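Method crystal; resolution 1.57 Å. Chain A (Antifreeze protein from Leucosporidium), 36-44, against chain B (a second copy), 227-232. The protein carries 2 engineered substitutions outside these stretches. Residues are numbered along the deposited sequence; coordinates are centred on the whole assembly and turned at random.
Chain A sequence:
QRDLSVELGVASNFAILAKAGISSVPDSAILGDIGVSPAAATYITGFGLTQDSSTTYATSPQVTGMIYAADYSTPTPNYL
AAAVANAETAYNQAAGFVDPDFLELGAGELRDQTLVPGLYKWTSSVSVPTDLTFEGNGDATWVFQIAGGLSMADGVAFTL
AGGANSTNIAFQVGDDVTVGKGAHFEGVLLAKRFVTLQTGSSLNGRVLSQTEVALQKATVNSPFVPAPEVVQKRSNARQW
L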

# COMPACT_ATOMS: atom_id res chain seq x y z
N VAL A 36 8.14 12.01 5.94
CA VAL A 36 7.36 13.09 5.37
C VAL A 36 7.24 12.96 3.86
O VAL A 36 8.24 12.60 3.22
CB VAL A 36 7.88 14.52 5.72
CG1 VAL A 36 7.88 14.72 7.26
CG2 VAL A 36 9.22 14.76 5.18
N SER A 37 6.01 13.19 3.40
CA SER A 37 5.71 13.23 1.93
C SER A 37 4.35 13.93 1.80
O SER A 37 3.38 13.58 2.46
CB SER A 37 5.67 11.81 1.35
OG SER A 37 5.21 11.91 -0.02
N PRO A 38 4.24 14.90 0.84
CA PRO A 38 5.21 15.22 -0.22
C PRO A 38 6.35 16.18 0.14
O PRO A 38 7.21 16.52 -0.71
CB PRO A 38 4.30 15.86 -1.28
CG PRO A 38 3.29 16.55 -0.51
CD PRO A 38 2.93 15.48 0.55
N ALA A 39 6.36 16.61 1.41
CA ALA A 39 7.47 17.50 1.84
C ALA A 39 8.87 16.96 1.66
O ALA A 39 9.17 15.75 1.86
CB ALA A 39 7.28 17.93 3.33
N ALA A 40 9.81 17.86 1.34
CA ALA A 40 11.22 17.50 1.30
C ALA A 40 11.87 17.44 2.75
O ALA A 40 11.24 17.93 3.71
CB ALA A 40 12.00 18.60 0.50
N ALA A 41 13.08 16.90 2.85
CA ALA A 41 13.73 16.67 4.14
C ALA A 41 13.98 17.98 4.87
O ALA A 41 14.09 18.00 6.10
CB ALA A 41 14.95 15.89 3.98
N THR A 42 13.94 19.10 4.15
CA THR A 42 14.10 20.38 4.81
C THR A 42 12.95 20.71 5.79
O THR A 42 13.08 21.57 6.67
CB THR A 42 14.27 21.50 3.70
OG1 THR A 42 14.31 22.79 4.32
CG2 THR A 42 13.14 21.53 2.83
N TYR A 43 11.83 19.99 5.71
CA TYR A 43 10.74 20.22 6.62
C TYR A 43 10.75 19.26 7.83
O TYR A 43 9.77 19.30 8.60
CB TYR A 43 9.42 20.02 5.86
CG TYR A 43 9.13 21.13 4.88
CD1 TYR A 43 8.65 22.34 5.32
CD2 TYR A 43 9.42 20.97 3.53
CE1 TYR A 43 8.37 23.38 4.43
CE2 TYR A 43 9.16 22.01 2.61
CZ TYR A 43 8.62 23.18 3.07
OH TYR A 43 8.34 24.20 2.19
N ILE A 44 11.81 18.47 7.94
CA ILE A 44 12.11 17.70 9.18
C ILE A 44 13.21 18.47 9.93
O ILE A 44 14.35 18.52 9.46
CB ILE A 44 12.56 16.29 8.86
CG1 ILE A 44 11.45 15.52 8.09
CG2 ILE A 44 13.02 15.53 10.17
CD1 ILE A 44 11.97 14.07 7.58
N ALA B 227 5.28 9.61 -9.31
CA ALA B 227 5.43 9.79 -7.86
C ALA B 227 4.95 11.21 -7.46
O ALA B 227 4.94 12.14 -8.29
CB ALA B 227 6.90 9.55 -7.49
N PRO B 228 4.54 11.41 -6.18
CA PRO B 228 4.04 12.74 -5.80
C PRO B 228 5.06 13.85 -6.07
O PRO B 228 6.27 13.65 -5.94
CB PRO B 228 3.84 12.59 -4.27
CG PRO B 228 3.52 11.12 -4.07
CD PRO B 228 4.39 10.42 -5.08
N GLU B 229 4.59 15.04 -6.49
CA GLU B 229 5.53 16.13 -6.68
C GLU B 229 6.07 16.62 -5.31
O GLU B 229 5.30 16.91 -4.43
CB GLU B 229 4.85 17.29 -7.43
CG GLU B 229 5.82 18.42 -7.75
CD GLU B 229 5.24 19.52 -8.64
OE1 GLU B 229 4.10 19.34 -9.15
OE2 GLU B 229 5.94 20.58 -8.80
N VAL B 230 7.39 16.73 -5.19
CA VAL B 230 8.06 17.15 -3.94
C VAL B 230 7.73 18.62 -3.64
O VAL B 230 7.73 19.46 -4.54
CB VAL B 230 9.60 16.86 -3.99
CG1 VAL B 230 10.40 17.42 -2.75
CG2 VAL B 230 9.85 15.38 -4.12
N VAL B 231 7.37 18.91 -2.39
CA VAL B 231 7.18 20.28 -1.90
C VAL B 231 8.50 20.76 -1.28
O VAL B 231 8.99 20.20 -0.26
CB VAL B 231 5.95 20.38 -0.94
CG1 VAL B 231 5.86 21.81 -0.28
CG2 VAL B 231 4.64 20.01 -1.67
N GLN B 232 9.10 21.80 -1.90
CA GLN B 232 10.34 22.38 -1.41
C GLN B 232 9.95 23.76 -0.88
O GLN B 232 10.48 24.21 0.16
CB GLN B 232 11.42 22.50 -2.53
CG GLN B 232 11.93 21.19 -3.20
CD GLN B 232 13.18 20.58 -2.54
OE1 GLN B 232 13.69 21.09 -1.50
NE2 GLN B 232 13.67 19.47 -3.11

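Contact between chain A 36-44 and chain B 227-232 of a second copy, burying 384 Å² summed over both sides. Two backbone hydrogen bonds hold the stretches together, and both are made by B:Val231. B:Val231 N donates to A:Pro38 O (2.9 Å, nearly straight at 169°), and B:Val231 O accepts from A:Ala40 N (3.0 Å, more bent at 150°). The donor and acceptor of one residue are thus satisfied by the two neighbours of A:Ala39, giving a single beta bridge in which the CA atoms of A:Ala39 and B:Val231 lie 4.7 Å apart. The CA-to-CB bond of A:Ala39 points away from chain B.

Each bridging acceptor has further company. A:Pro38 O also receives a CA-H...O contact from B:Val230 CA (3.4 Å, 143° at H), while B:Val231 O lies near the plane of the A:Tyr43 ring, at its edge, 3.4 Å from A:Tyr43 CE2. Farther along the same side chain, A:Tyr43 OH comes within 2.9 Å of B:Gln232 O; the geometry leaves open whether this is a hydrogen bond. Within chain A, A:Tyr43 N donates to A:Ala40 O (2.9 Å), so A:Ala40 uses its N across the contact and its O to close the short 3-10 turn.

Apolar contacts flank the polar pairs. A:Pro38, preceded by a cis peptide bond, has its CA-to-CB bond directed toward chain B and is the residue most covered by it: its CG lies 3.9 Å from B:Val231 CG2 and its CB 4.5 Å from B:Pro228 CB. A:Ala40 CB packs 3.8 Å from B:Val230 CG1. B:Gln232 starts away from chain A, but its side chain bends back to bring OE1 within 3.6 Å of A:Ala40 CB, a carbon that offers this oxygen no polar hydrogen.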